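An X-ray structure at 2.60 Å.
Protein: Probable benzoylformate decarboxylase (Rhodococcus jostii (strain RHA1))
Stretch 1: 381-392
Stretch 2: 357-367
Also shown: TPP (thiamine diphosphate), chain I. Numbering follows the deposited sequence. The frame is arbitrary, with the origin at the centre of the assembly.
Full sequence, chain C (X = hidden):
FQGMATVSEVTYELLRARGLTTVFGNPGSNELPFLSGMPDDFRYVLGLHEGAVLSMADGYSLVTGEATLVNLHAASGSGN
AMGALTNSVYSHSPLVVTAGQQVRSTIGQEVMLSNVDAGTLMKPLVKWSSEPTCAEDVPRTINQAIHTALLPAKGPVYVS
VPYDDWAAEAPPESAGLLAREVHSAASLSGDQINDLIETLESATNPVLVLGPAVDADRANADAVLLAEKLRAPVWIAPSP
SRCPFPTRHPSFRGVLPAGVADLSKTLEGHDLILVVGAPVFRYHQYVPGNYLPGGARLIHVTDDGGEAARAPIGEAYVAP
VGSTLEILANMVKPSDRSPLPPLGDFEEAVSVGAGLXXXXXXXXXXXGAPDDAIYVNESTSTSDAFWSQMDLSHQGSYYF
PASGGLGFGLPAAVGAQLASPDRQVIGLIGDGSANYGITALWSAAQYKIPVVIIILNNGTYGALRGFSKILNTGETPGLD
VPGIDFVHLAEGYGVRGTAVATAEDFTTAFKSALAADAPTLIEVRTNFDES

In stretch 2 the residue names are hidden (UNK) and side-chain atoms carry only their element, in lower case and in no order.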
# COMPACT_ATOMS: atom_id res chain seq x y z
N SER C 381 21.13 27.13 -7.94
CA SER C 381 22.57 27.45 -7.69
C SER C 381 22.79 28.87 -7.18
O SER C 381 23.92 29.16 -6.84
CB SER C 381 23.41 27.19 -8.92
OG SER C 381 23.26 28.24 -9.85
N THR C 382 21.75 29.69 -7.04
CA THR C 382 21.83 31.16 -6.79
C THR C 382 21.38 31.52 -5.37
O THR C 382 21.02 32.69 -5.14
CB THR C 382 20.90 31.89 -7.76
OG1 THR C 382 19.56 31.55 -7.45
CG2 THR C 382 21.15 31.53 -9.20
N SER C 383 21.36 30.58 -4.43
CA SER C 383 20.75 30.81 -3.10
C SER C 383 21.53 31.85 -2.29
O SER C 383 20.94 32.81 -1.82
CB SER C 383 20.60 29.53 -2.39
OG SER C 383 19.30 29.55 -1.85
N ASP C 384 22.83 31.66 -2.08
CA ASP C 384 23.73 32.59 -1.33
C ASP C 384 23.57 34.02 -1.88
O ASP C 384 23.47 34.97 -1.07
CB ASP C 384 25.18 32.09 -1.39
CG ASP C 384 25.50 30.99 -0.39
OD1 ASP C 384 24.58 30.57 0.35
OD2 ASP C 384 26.69 30.56 -0.33
N ALA C 385 23.52 34.17 -3.21
CA ALA C 385 23.30 35.45 -3.91
C ALA C 385 21.95 36.06 -3.50
O ALA C 385 21.90 37.22 -3.13
CB ALA C 385 23.37 35.23 -5.40
N PHE C 386 20.87 35.30 -3.59
CA PHE C 386 19.52 35.81 -3.25
C PHE C 386 19.53 36.42 -1.83
O PHE C 386 19.09 37.54 -1.62
CB PHE C 386 18.51 34.67 -3.43
CG PHE C 386 17.09 35.10 -3.20
CD1 PHE C 386 16.58 35.19 -1.94
CD2 PHE C 386 16.33 35.52 -4.26
CE1 PHE C 386 15.30 35.67 -1.73
CE2 PHE C 386 15.06 36.02 -4.06
CZ PHE C 386 14.54 36.09 -2.79
N TRP C 387 20.04 35.69 -0.85
CA TRP C 387 19.84 36.04 0.57
C TRP C 387 20.74 37.22 0.95
O TRP C 387 20.39 38.00 1.86
CB TRP C 387 20.04 34.80 1.45
CG TRP C 387 18.91 33.84 1.26
CD1 TRP C 387 18.94 32.62 0.65
CD2 TRP C 387 17.55 34.06 1.64
NE1 TRP C 387 17.70 32.05 0.66
CE2 TRP C 387 16.83 32.91 1.26
CE3 TRP C 387 16.90 35.08 2.33
CZ2 TRP C 387 15.48 32.78 1.52
CZ3 TRP C 387 15.56 34.94 2.60
CH2 TRP C 387 14.87 33.81 2.20
N SER C 388 21.85 37.35 0.26
CA SER C 388 22.87 38.39 0.56
C SER C 388 22.43 39.71 -0.10
O SER C 388 23.05 40.73 0.16
CB SER C 388 24.24 37.94 0.10
OG SER C 388 24.34 38.04 -1.31
N GLN C 389 21.35 39.69 -0.87
CA GLN C 389 21.05 40.77 -1.83
C GLN C 389 19.56 41.16 -1.81
O GLN C 389 19.27 42.18 -2.38
CB GLN C 389 21.55 40.29 -3.18
CG GLN C 389 22.11 41.39 -4.06
CD GLN C 389 23.38 42.01 -3.54
OE1 GLN C 389 23.53 43.22 -3.51
NE2 GLN C 389 24.34 41.19 -3.15
N MET C 390 18.64 40.47 -1.12
CA MET C 390 17.19 40.82 -1.20
C MET C 390 16.71 41.48 0.08
O MET C 390 17.25 41.12 1.15
CB MET C 390 16.37 39.58 -1.51
CG MET C 390 16.64 39.08 -2.91
SD MET C 390 16.10 40.27 -4.13
CE MET C 390 14.45 39.64 -4.43
N ASP C 391 15.73 42.40 -0.06
CA ASP C 391 15.09 43.14 1.08
C ASP C 391 13.61 42.75 1.14
O ASP C 391 12.77 43.51 0.66
CB ASP C 391 15.25 44.67 0.98
CG ASP C 391 14.68 45.49 2.14
OD1 ASP C 391 14.12 44.90 3.10
OD2 ASP C 391 14.79 46.73 2.07
N LEU C 392 13.34 41.63 1.79
CA LEU C 392 11.98 41.06 2.03
C LEU C 392 11.51 41.52 3.40
O LEU C 392 12.26 41.32 4.35
CB LEU C 392 12.11 39.54 2.00
CG LEU C 392 12.16 38.87 0.63
CD1 LEU C 392 12.78 39.75 -0.41
CD2 LEU C 392 12.92 37.56 0.70
N UNK C 357 25.98 38.34 -13.24
CA UNK C 357 26.14 37.44 -12.06
C UNK C 357 24.83 37.50 -11.31
O UNK C 357 24.19 38.54 -11.24
o UNK C 357 28.91 37.13 -12.76
o UNK C 357 29.38 36.85 -10.60
c UNK C 357 28.63 37.24 -11.52
c UNK C 357 27.28 37.85 -11.13
N UNK C 358 24.35 36.35 -10.79
CA UNK C 358 23.11 36.35 -10.02
C UNK C 358 23.09 37.43 -8.92
O UNK C 358 22.08 38.06 -8.78
c UNK C 358 24.88 35.00 -11.05
c UNK C 358 23.09 34.91 -9.48
c UNK C 358 23.69 34.13 -10.63
N UNK C 359 24.18 37.67 -8.21
CA UNK C 359 24.24 38.69 -7.13
C UNK C 359 23.90 40.06 -7.70
O UNK C 359 23.21 40.81 -7.05
c UNK C 359 25.58 38.68 -6.44
N UNK C 360 24.33 40.38 -8.91
CA UNK C 360 24.02 41.69 -9.54
C UNK C 360 22.58 41.70 -10.03
O UNK C 360 21.91 42.74 -9.90
n UNK C 360 25.87 42.65 -13.18
o UNK C 360 25.81 44.86 -12.81
c UNK C 360 24.95 42.00 -10.71
c UNK C 360 25.55 43.71 -12.46
c UNK C 360 24.80 43.44 -11.17
N UNK C 361 22.12 40.60 -10.61
CA UNK C 361 20.72 40.51 -11.08
C UNK C 361 19.79 40.75 -9.90
O UNK C 361 18.83 41.46 -10.05
c UNK C 361 19.05 38.97 -12.23
c UNK C 361 18.67 40.07 -13.21
c UNK C 361 20.47 39.15 -11.72
c UNK C 361 18.88 37.62 -12.88
N UNK C 362 20.08 40.18 -8.73
CA UNK C 362 19.21 40.32 -7.55
C UNK C 362 19.28 41.74 -7.02
O UNK C 362 18.27 42.29 -6.58
c UNK C 362 18.13 37.57 -7.85
c UNK C 362 19.49 39.22 -6.52
c UNK C 362 19.64 35.46 -6.99
c UNK C 362 18.62 35.23 -7.88
c UNK C 362 19.16 37.82 -6.98
c UNK C 362 17.88 36.28 -8.32
c UNK C 362 19.91 36.74 -6.55
N UNK C 363 20.42 42.39 -7.10
CA UNK C 363 20.56 43.80 -6.67
C UNK C 363 19.76 44.71 -7.59
O UNK C 363 19.09 45.60 -7.07
c UNK C 363 22.01 44.19 -6.61
N UNK C 364 19.79 44.49 -8.90
CA UNK C 364 18.89 45.17 -9.88
C UNK C 364 17.43 44.83 -9.53
O UNK C 364 16.61 45.74 -9.52
c UNK C 364 19.23 44.73 -11.31
c UNK C 364 21.11 44.70 -12.96
c UNK C 364 21.16 46.40 -11.09
c UNK C 364 20.26 45.59 -12.04
N UNK C 365 17.10 43.59 -9.22
CA UNK C 365 15.69 43.28 -8.86
C UNK C 365 15.33 44.04 -7.57
O UNK C 365 14.24 44.57 -7.50
c UNK C 365 15.59 41.08 -10.10
c UNK C 365 14.15 41.43 -8.05
c UNK C 365 15.47 41.76 -8.73
N UNK C 366 16.21 44.10 -6.58
CA UNK C 366 15.93 44.84 -5.33
C UNK C 366 15.57 46.29 -5.66
O UNK C 366 14.54 46.77 -5.18
c UNK C 366 20.46 45.71 -3.04
n UNK C 366 19.32 46.29 -2.67
n UNK C 366 21.46 46.44 -3.45
c UNK C 366 18.11 45.59 -2.17
n UNK C 366 20.60 44.40 -3.03
c UNK C 366 17.13 44.80 -4.37
c UNK C 366 16.89 45.55 -3.06
N UNK C 367 16.39 46.96 -6.46
CA UNK C 367 16.26 48.40 -6.81
C UNK C 367 15.00 48.67 -7.65
O UNK C 367 14.46 49.76 -7.54
c UNK C 367 17.50 48.82 -7.55
N1' TPP I . 14.15 16.58 -11.42
C2' TPP I . 13.27 17.16 -10.60
CM2 TPP I . 11.81 17.00 -10.90
N3' TPP I . 13.59 17.87 -9.52
C4' TPP I . 14.90 18.01 -9.24
N4' TPP I . 15.19 18.72 -8.14
C5' TPP I . 15.91 17.45 -10.05
C6' TPP I . 15.45 16.73 -11.14
C7' TPP I . 17.40 17.61 -9.77
N3 TPP I . 17.89 19.00 -9.95
C2 TPP I . 18.25 19.75 -8.91
S1 TPP I . 18.87 21.29 -9.37
C5 TPP I . 18.62 20.85 -11.04
C4 TPP I . 18.02 19.64 -11.18
CM4 TPP I . 17.59 19.02 -12.48
C6 TPP I . 19.11 21.75 -12.14
C7 TPP I . 18.14 22.85 -12.49
O7 TPP I . 18.87 24.08 -12.38
PA TPP I . 18.34 25.42 -13.07
O1A TPP I . 16.88 25.71 -13.01
O2A TPP I . 18.94 25.38 -14.44
O3A TPP I . 19.12 26.43 -12.10
PB TPP I . 20.72 26.55 -11.81
O1B TPP I . 20.93 27.70 -10.83
O2B TPP I . 21.18 25.22 -11.26
O3B TPP I . 21.31 26.84 -13.17

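Position 357 carries two side-chain carbons, the second bearing two oxygens, a carboxylate bonded directly to CB. It touches nothing on stretch 1 and sits right before the helix, where its backbone O accepts from the N of position 361 at 3.0 Å. This is Asp357.

At 358 three carbons close a ring onto the backbone N. The ring packs on the start of the opposing helix: its CB lies 4.1 Å from Ala385 CB, and another ring carbon is 3.9 Å from Thr382 CG2. The closed ring identifies Pro358.

Position 359 has a single carbon, its CB 4.2 Å from Ala385 CB. The backbones come close here, with Ala385 CA 4.7 Å from the CA of position 359, and Gln389 CG reaches the O of position 359 at 3.2 Å. One carbon means Ala359.

Position 360 has three carbons, the third carrying one oxygen and one nitrogen, an amide. Its CA-to-CB bond points away from stretch 1, and it makes no contact there. This is Gln360.

Position 361 shows four carbons forked at the second, also without contact: Leu361.

At 362 one carbon leads to a six-carbon ring with no oxygen attached. Phe386 directs its ring edge toward the face of this ring, with centroids 5.5 Å apart and planes at 73°. The edge of the ring at 362 meets backbone, with one ring carbon 3.6 Å from Thr382 O and another 3.7 Å from Ala385 C. The residue is Phe362 rather than tyrosine.

Position 363 has one carbon, its CB 3.6 Å from Gln389 OE1: Ala363.

Position 364 repeats the four-carbon fork and is out of reach: Leu364.

At 365 one carbon carries two more, branching at CB; one of the two lies 4.0 Å from Met390 CE. This is Val365.

At 366 three carbons, a nitrogen and a carbon bearing two further nitrogens form a guanidinium. One terminal nitrogen donates to Gln389 O at 2.7 Å (147°) and to Gln389 OE1 at 3.2 Å (168°). This is Arg366, and the donor is NH1.

Position 367, one carbon without contact, is Ala367.

The helix axes approach to 8.5 Å, and their directions differ by 35°. Phe362 is the hydrophobic centre, covered over 105 Å² by Thr382, Ala385, Phe386, Gln389 and Met390. Gln389 is a knob, its side chain seated among Ala359, Phe362, Ala363 and Arg366. The two Arg366 bonds hold both its side-chain and backbone oxygens, adding polar anchoring to apolar packing; together the stretches bury 564 Å². Ser381, beside this contact, binds thiamine diphosphate O1B through N at 3.0 Å and OG at 2.6 Å.

Stretch 2 357-367: DPAQLFALVRA
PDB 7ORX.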